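PDB 2PFW: cupin 2, conserved barrel domain protein from Shewanella frigidimarina, which is of unknown function but belongs to the cupin superfamily of beta-barrel proteins and probably binds a metal ion or small ligand inside its barrel. Local coordinates for residues V49-V60 against G79-H90. Residues are numbered along the deposited sequence; the frame is centred on the assembly and turned at random.
Sequences VHAHRHSQVSYV and GDSFFVPPHVDH. With EDO (1,2-ethanediol), chain C.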
ATOM      1  N   VAL A  49      18.496  10.913  -3.209  1.00 36.99           N
ATOM      2  CA  VAL A  49      17.696  11.160  -4.409  1.00 36.35           C
ATOM      3  C   VAL A  49      17.979  10.083  -5.465  1.00 32.88           C
ATOM      4  O   VAL A  49      19.151   9.739  -5.638  1.00 28.02           O
ATOM      5  CB  VAL A  49      17.932  12.566  -4.977  1.00 38.52           C
ATOM      6  CG1 VAL A  49      17.052  12.832  -6.191  1.00 32.97           C
ATOM      7  CG2 VAL A  49      17.662  13.627  -3.912  1.00 38.86           C
ATOM      8  N   HIS A  50      16.964   9.562  -6.138  1.00 33.77           N
ATOM      9  CA  HIS A  50      16.798   8.181  -6.566  1.00 30.06           C
ATOM     10  C   HIS A  50      15.891   8.027  -7.771  1.00 25.85           C
ATOM     11  O   HIS A  50      15.010   8.848  -8.039  1.00 18.36           O
ATOM     12  CB  HIS A  50      16.222   7.419  -5.371  1.00 32.28           C
ATOM     13  CG  HIS A  50      16.524   5.972  -5.312  1.00 33.09           C
ATOM     14  ND1 HIS A  50      17.733   5.482  -4.860  1.00 37.17           N
ATOM     15  CD2 HIS A  50      15.789   4.866  -5.607  1.00 30.98           C
ATOM     16  CE1 HIS A  50      17.735   4.159  -4.897  1.00 32.79           C
ATOM     17  NE2 HIS A  50      16.560   3.760  -5.352  1.00 31.92           N
ATOM     18  N   ALA A  51      16.100   6.974  -8.555  1.00 28.83           N
ATOM     19  CA  ALA A  51      15.207   6.635  -9.659  1.00 22.45           C
ATOM     20  C   ALA A  51      15.260   5.128  -9.912  1.00 15.89           C
ATOM     21  O   ALA A  51      16.235   4.460  -9.572  1.00 13.60           O
ATOM     22  CB  ALA A  51      15.532   7.390 -10.935  1.00 20.47           C
ATOM     23  N   HIS A  52      14.192   4.600 -10.512  1.00 21.42           N
ATOM     24  CA  HIS A  52      14.162   3.170 -10.837  1.00 20.36           C
ATOM     25  C   HIS A  52      13.061   2.884 -11.849  1.00 17.19           C
ATOM     26  O   HIS A  52      12.158   3.694 -12.077  1.00 18.53           O
ATOM     27  CB  HIS A  52      14.010   2.341  -9.563  1.00 20.85           C
ATOM     28  CG  HIS A  52      12.990   2.843  -8.591  1.00 20.82           C
ATOM     29  ND1 HIS A  52      11.667   3.015  -8.931  1.00 23.19           N
ATOM     30  CD2 HIS A  52      13.082   3.208  -7.289  1.00 23.35           C
ATOM     31  CE1 HIS A  52      10.993   3.466  -7.887  1.00 22.80           C
ATOM     32  NE2 HIS A  52      11.830   3.591  -6.875  1.00 22.11           N
ATOM     33  N   ARG A  53      13.127   1.720 -12.499  1.00 21.50           N
ATOM     34  CA  ARG A  53      12.132   1.391 -13.522  1.00 21.75           C
ATOM     35  C   ARG A  53      10.756   1.167 -12.895  1.00 16.17           C
ATOM     36  O   ARG A  53       9.735   1.559 -13.450  1.00 20.59           O
ATOM     37  CB  ARG A  53      12.551   0.149 -14.306  1.00 22.16           C
ATOM     38  CG  ARG A  53      12.728  -1.116 -13.476  1.00 23.39           C
ATOM     39  CD  ARG A  53      13.261  -2.242 -14.352  1.00 29.03           C
ATOM     40  NE  ARG A  53      13.305  -3.533 -13.693  1.00 21.99           N
ATOM     41  CZ  ARG A  53      14.276  -4.008 -12.939  1.00 26.53           C
ATOM     42  NH1 ARG A  53      15.372  -3.298 -12.700  1.00 39.86           N
ATOM     43  NH2 ARG A  53      14.169  -5.219 -12.401  1.00 36.96           N
ATOM     44  N   HIS A  54      10.749   0.532 -11.734  1.00 21.12           N
ATOM     45  CA  HIS A  54       9.523   0.112 -11.066  1.00 21.15           C
ATOM     46  C   HIS A  54       8.525   1.249 -10.910  1.00 21.25           C
ATOM     47  O   HIS A  54       8.891   2.374 -10.546  1.00 27.33           O
ATOM     48  CB  HIS A  54       9.856  -0.464  -9.688  1.00 20.78           C
ATOM     49  CG  HIS A  54      10.900  -1.531  -9.683  1.00 21.31           C
ATOM     50  ND1 HIS A  54      12.248  -1.265  -9.781  1.00 24.81           N
ATOM     51  CD2 HIS A  54      10.796  -2.879  -9.582  1.00 25.69           C
ATOM     52  CE1 HIS A  54      12.931  -2.394  -9.746  1.00 25.21           C
ATOM     53  NE2 HIS A  54      12.069  -3.391  -9.626  1.00 28.40           N
ATOM     54  N   SER A  55       7.241   0.995 -11.179  1.00 19.00           N
ATOM     55  CA  SER A  55       6.217   1.962 -10.779  1.00 17.89           C
ATOM     56  C   SER A  55       6.143   1.966  -9.252  1.00 15.86           C
ATOM     57  O   SER A  55       6.479   0.972  -8.609  1.00 13.35           O
ATOM     58  CB  SER A  55       4.871   1.649 -11.410  1.00 22.18           C
ATOM     59  OG  SER A  55       4.776   2.195 -12.712  1.00 27.55           O
ATOM     60  N   GLN A  56       5.734   3.084  -8.664  1.00 20.59           N
ATOM     61  CA  GLN A  56       5.728   3.166  -7.202  1.00 22.21           C
ATOM     62  C   GLN A  56       4.536   4.000  -6.738  1.00 21.57           C
ATOM     63  O   GLN A  56       4.314   5.107  -7.233  1.00 18.95           O
ATOM     64  CB  GLN A  56       7.032   3.748  -6.659  1.00 25.17           C
ATOM     65  CG  GLN A  56       7.064   3.917  -5.147  1.00 23.91           C
ATOM     66  CD  GLN A  56       8.299   4.642  -4.652  1.00 28.45           C
ATOM     67  OE1 GLN A  56       9.402   4.506  -5.180  1.00 28.39           O
ATOM     68  NE2 GLN A  56       8.125   5.438  -3.603  1.00 25.89           N
ATOM     69  N   VAL A  57       3.774   3.457  -5.790  1.00 20.70           N
ATOM     70  CA  VAL A  57       2.759   4.261  -5.094  1.00 17.13           C
ATOM     71  C   VAL A  57       3.077   4.211  -3.602  1.00 17.45           C
ATOM     72  O   VAL A  57       3.434   3.153  -3.082  1.00 18.00           O
ATOM     73  CB  VAL A  57       1.337   3.797  -5.398  1.00 15.68           C
ATOM     74  CG1 VAL A  57       0.293   4.755  -4.842  1.00 16.78           C
ATOM     75  CG2 VAL A  57       1.126   3.668  -6.904  1.00 25.01           C
ATOM     76  N   SER A  58       2.985   5.357  -2.932  1.00 17.78           N
ATOM     77  CA  SER A  58       3.401   5.451  -1.536  1.00 15.87           C
ATOM     78  C   SER A  58       2.291   6.108  -0.714  1.00  7.22           C
ATOM     79  O   SER A  58       1.625   7.036  -1.170  1.00 14.41           O
ATOM     80  CB  SER A  58       4.706   6.230  -1.405  1.00 18.64           C
ATOM     81  OG  SER A  58       5.852   5.414  -1.414  1.00 16.58           O
ATOM     82  N   TYR A  59       2.104   5.592   0.497  1.00 18.96           N
ATOM     83  CA  TYR A  59       1.092   6.083   1.422  1.00 17.34           C
ATOM     84  C   TYR A  59       1.749   6.518   2.732  1.00 10.89           C
ATOM     85  O   TYR A  59       2.604   5.800   3.249  1.00 11.87           O
ATOM     86  CB  TYR A  59       0.027   5.020   1.711  1.00 18.80           C
ATOM     87  CG  TYR A  59      -1.037   5.517   2.672  1.00 14.81           C
ATOM     88  CD1 TYR A  59      -2.042   6.366   2.255  1.00 13.28           C
ATOM     89  CD2 TYR A  59      -1.021   5.120   4.008  1.00 20.22           C
ATOM     90  CE1 TYR A  59      -3.017   6.820   3.130  1.00 19.54           C
ATOM     91  CE2 TYR A  59      -1.989   5.570   4.886  1.00 14.72           C
ATOM     92  CZ  TYR A  59      -2.976   6.414   4.444  1.00 15.81           C
ATOM     93  OH  TYR A  59      -3.935   6.859   5.330  1.00 27.19           O
ATOM     94  N   VAL A  60       1.357   7.680   3.257  1.00 16.67           N
ATOM     95  CA  VAL A  60       1.938   8.095   4.536  1.00 16.82           C
ATOM     96  C   VAL A  60       1.106   7.527   5.689  1.00 15.31           C
ATOM     97  O   VAL A  60      -0.041   7.924   5.867  1.00 17.23           O
ATOM     98  CB  VAL A  60       2.057   9.619   4.680  1.00 20.99           C
ATOM     99  CG1 VAL A  60       2.866   9.956   5.930  1.00 18.96           C
ATOM    100  CG2 VAL A  60       2.707  10.253   3.461  1.00 16.40           C
ATOM    101  N   GLY A  79      -2.150   9.938   5.848  1.00 24.78           N
ATOM    102  CA  GLY A  79      -3.300   9.841   4.966  1.00 21.15           C
ATOM    103  C   GLY A  79      -3.016  10.344   3.565  1.00 22.42           C
ATOM    104  O   GLY A  79      -3.858  10.253   2.669  1.00 20.33           O
ATOM    105  N   ASP A  80      -1.828  10.899   3.330  1.00 21.56           N
ATOM    106  CA  ASP A  80      -1.521  11.452   2.014  1.00 21.03           C
ATOM    107  C   ASP A  80      -0.764  10.402   1.202  1.00 13.17           C
ATOM    108  O   ASP A  80      -0.240   9.436   1.759  1.00 14.37           O
ATOM    109  CB  ASP A  80      -0.688  12.718   2.096  1.00 20.98           C
ATOM    110  CG  ASP A  80      -1.353  13.952   2.639  1.00 20.09           C
ATOM    111  OD1 ASP A  80      -2.578  14.142   2.517  1.00 16.95           O
ATOM    112  OD2 ASP A  80      -0.611  14.793   3.202  1.00 22.46           O
ATOM    113  N   SER A  81      -0.685  10.587  -0.114  1.00 19.00           N
ATOM    114  CA  SER A  81       0.106   9.634  -0.898  1.00 19.98           C
ATOM    115  C   SER A  81       0.819  10.305  -2.069  1.00 15.45           C
ATOM    116  O   SER A  81       0.479  11.414  -2.483  1.00 16.05           O
ATOM    117  CB  SER A  81      -0.807   8.509  -1.407  1.00 13.78           C
ATOM    118  OG  SER A  81      -1.899   9.068  -2.110  1.00 12.88           O
ATOM    119  N   PHE A  82       1.818   9.620  -2.629  1.00 15.42           N
ATOM    120  CA  PHE A  82       2.390  10.071  -3.899  1.00 22.06           C
ATOM    121  C   PHE A  82       2.601   8.886  -4.850  1.00 18.24           C
ATOM    122  O   PHE A  82       2.660   7.741  -4.415  1.00 18.51           O
ATOM    123  CB  PHE A  82       3.708  10.804  -3.712  1.00 13.50           C
ATOM    124  CG  PHE A  82       4.783  10.101  -2.922  1.00 16.17           C
ATOM    125  CD1 PHE A  82       4.777  10.147  -1.533  1.00 19.03           C
ATOM    126  CD2 PHE A  82       5.800   9.408  -3.549  1.00 18.14           C
ATOM    127  CE1 PHE A  82       5.765   9.514  -0.810  1.00 16.00           C
ATOM    128  CE2 PHE A  82       6.787   8.769  -2.829  1.00 17.56           C
ATOM    129  CZ  PHE A  82       6.776   8.818  -1.448  1.00 21.45           C
ATOM    130  N   PHE A  83       2.722   9.229  -6.119  1.00 17.59           N
ATOM    131  CA  PHE A  83       2.935   8.313  -7.227  1.00 19.96           C
ATOM    132  C   PHE A  83       4.161   8.734  -8.032  1.00 18.81           C
ATOM    133  O   PHE A  83       4.243   9.885  -8.451  1.00 23.84           O
ATOM    134  CB  PHE A  83       1.684   8.292  -8.098  1.00 20.83           C
ATOM    135  CG  PHE A  83       1.874   7.739  -9.500  1.00 21.05           C
ATOM    136  CD1 PHE A  83       2.420   6.485  -9.703  1.00 21.96           C
ATOM    137  CD2 PHE A  83       1.489   8.499 -10.590  1.00 23.69           C
ATOM    138  CE1 PHE A  83       2.582   5.993 -10.987  1.00 24.14           C
ATOM    139  CE2 PHE A  83       1.654   8.018 -11.878  1.00 25.93           C
ATOM    140  CZ  PHE A  83       2.203   6.766 -12.069  1.00 23.01           C
ATOM    141  N   VAL A  84       5.076   7.799  -8.222  1.00 20.43           N
ATOM    142  CA  VAL A  84       6.278   7.971  -9.020  1.00 19.45           C
ATOM    143  C   VAL A  84       6.249   7.132 -10.289  1.00 21.33           C
ATOM    144  O   VAL A  84       6.384   5.906 -10.240  1.00 20.08           O
ATOM    145  CB  VAL A  84       7.517   7.588  -8.187  1.00 21.19           C
ATOM    146  CG1 VAL A  84       8.798   7.964  -8.903  1.00 25.72           C
ATOM    147  CG2 VAL A  84       7.429   8.268  -6.825  1.00 21.94           C
ATOM    148  N   PRO A  85       6.084   7.769 -11.439  1.00 21.26           N
ATOM    149  CA  PRO A  85       6.117   7.005 -12.701  1.00 22.96           C
ATOM    150  C   PRO A  85       7.474   6.340 -12.876  1.00 22.29           C
ATOM    151  O   PRO A  85       8.464   6.710 -12.237  1.00 22.45           O
ATOM    152  CB  PRO A  85       5.846   8.068 -13.764  1.00 23.27           C
ATOM    153  CG  PRO A  85       5.194   9.192 -13.021  1.00 23.15           C
ATOM    154  CD  PRO A  85       5.860   9.203 -11.670  1.00 20.52           C
ATOM    155  N   PRO A  86       7.555   5.321 -13.727  1.00 21.83           N
ATOM    156  CA  PRO A  86       8.854   4.688 -13.984  1.00 24.06           C
ATOM    157  C   PRO A  86       9.898   5.724 -14.428  1.00 18.12           C
ATOM    158  O   PRO A  86       9.584   6.542 -15.289  1.00 14.96           O
ATOM    159  CB  PRO A  86       8.543   3.705 -15.113  1.00 25.18           C
ATOM    160  CG  PRO A  86       7.092   3.388 -14.921  1.00 26.12           C
ATOM    161  CD  PRO A  86       6.464   4.688 -14.478  1.00 23.90           C
ATOM    162  N   HIS A  87      11.052   5.637 -13.809  1.00 20.91           N
ATOM    163  CA  HIS A  87      12.286   6.337 -14.090  1.00 23.22           C
ATOM    164  C   HIS A  87      12.217   7.802 -13.686  1.00 24.97           C
ATOM    165  O   HIS A  87      13.144   8.562 -13.985  1.00 28.96           O
ATOM    166  CB  HIS A  87      12.638   6.228 -15.582  1.00 20.97           C
ATOM    167  CG  HIS A  87      12.872   4.820 -16.038  1.00 16.30           C
ATOM    168  ND1 HIS A  87      12.059   4.208 -16.971  1.00 20.15           N
ATOM    169  CD2 HIS A  87      13.805   3.905 -15.703  1.00 19.43           C
ATOM    170  CE1 HIS A  87      12.492   2.978 -17.182  1.00 11.27           C
ATOM    171  NE2 HIS A  87      13.553   2.764 -16.427  1.00 16.92           N
ATOM    172  N   VAL A  88      11.144   8.213 -13.015  1.00 25.42           N
ATOM    173  CA  VAL A  88      11.008   9.618 -12.625  1.00 23.11           C
ATOM    174  C   VAL A  88      11.854   9.922 -11.392  1.00 25.30           C
ATOM    175  O   VAL A  88      11.887   9.164 -10.424  1.00 20.70           O
ATOM    176  CB  VAL A  88       9.549  10.005 -12.356  1.00 25.36           C
ATOM    177  CG1 VAL A  88       9.452  11.413 -11.774  1.00 22.69           C
ATOM    178  CG2 VAL A  88       8.714   9.911 -13.626  1.00 26.50           C
ATOM    179  N   ASP A  89      12.572  11.044 -11.417  1.00 24.99           N
ATOM    180  CA  ASP A  89      13.390  11.441 -10.278  1.00 26.65           C
ATOM    181  C   ASP A  89      12.509  11.719  -9.062  1.00 18.13           C
ATOM    182  O   ASP A  89      11.453  12.335  -9.213  1.00 21.56           O
ATOM    183  CB  ASP A  89      14.213  12.685 -10.602  1.00 27.76           C
ATOM    184  CG  ASP A  89      15.485  12.394 -11.366  1.00 27.86           C
ATOM    185  OD1 ASP A  89      15.946  11.236 -11.342  1.00 30.36           O
ATOM    186  OD2 ASP A  89      16.018  13.339 -11.990  1.00 43.73           O
ATOM    187  N   HIS A  90      12.934  11.280  -7.886  1.00 24.12           N
ATOM    188  CA  HIS A  90      12.138  11.524  -6.685  1.00 23.66           C
ATOM    189  C   HIS A  90      13.006  11.500  -5.431  1.00 18.76           C
ATOM    190  O   HIS A  90      14.068  10.887  -5.408  1.00 18.50           O
ATOM    191  CB  HIS A  90      11.010  10.496  -6.551  1.00 24.25           C
ATOM    192  CG  HIS A  90      11.459   9.080  -6.381  1.00 21.44           C
ATOM    193  ND1 HIS A  90      11.787   8.290  -7.461  1.00 22.99           N
ATOM    194  CD2 HIS A  90      11.632   8.290  -5.298  1.00 28.64           C
ATOM    195  CE1 HIS A  90      12.147   7.088  -7.051  1.00 24.05           C
ATOM    196  NE2 HIS A  90      12.063   7.057  -5.733  1.00 25.00           N
TER
HETATM  197  C1  EDO C 116      10.262   5.650  -0.638  1.00 29.06           C
HETATM  198  O1  EDO C 116       9.101   6.403  -0.994  1.00 30.03           O
HETATM  199  C2  EDO C 116      10.566   5.870   0.839  1.00 29.58           C
HETATM  200  O2  EDO C 116      11.253   4.729   1.362  1.00 34.82           O
HETATM  201  O   HOH W   1      11.792   6.144 -10.203  1.00 22.15           O
HETATM  202  O   HOH W   2      11.974   4.642  -4.163  1.00 28.35           O
HETATM  203  O   HOH W   3       9.376   5.123 -10.436  1.00 25.00           O
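His52 and His90 meet with the edge of the His90 ring turned toward the face of His52, an offset edge-to-face pair with planes 63° apart. His90 CE1 lies 3.5 Å from His52 NE2, and one water joins His52 NE2, His90 NE2 and Gln56 OE1. The amide of Gln56, at the end of a fully extended chain, stands perpendicular to the His90 ring; its OE1 also receives a weak bond from His52 NE2, while NE2 reaches weakly to a bound ethanediol.

Further along the face that carries Gln56 and His90, Ser58 CB sits over the Phe82 ring, 3.5 Å from its centroid. Phe82 CG is tucked between its own backbone N and carbonyl carbon (chi1 53°), which swings the ring across to the neighbouring strand.

Two features behind these groups position them. His90 ND1 donates an almost straight bond (175°) to Val88 O, close to the ring plane, and thereby fixes the ring's rotation and leaves NE2 for the water. Antiparallel pairing of 55-60 with 81-84 sets the Gln56 and Ser58 side chains beside Val84 and Phe82; Val84 N to Gln56 O measures 3.0 Å.

Direct contacts continue at either end of the paired strands. At one, Gly79 N bonds to Val60 O at 2.9 Å. At the other, the type II turn Pro85-Val88 brings His87 N to His52 O (2.8 Å) and lays a face of the His87 ring under Arg53 CA in a CH-pi contact.

On the other face, Tyr59 OH is hydrogen-bonded to Lys38 NZ, and Ser81 OG to the backbone O of Leu28, both of the second subunit, whose strand continues the sheet beyond 81-84. His50, His52 and His90 with Gln56 occupy positions consistent with the two conserved cupin motifs, whose side chains commonly bind a metal; here a water links three of the four.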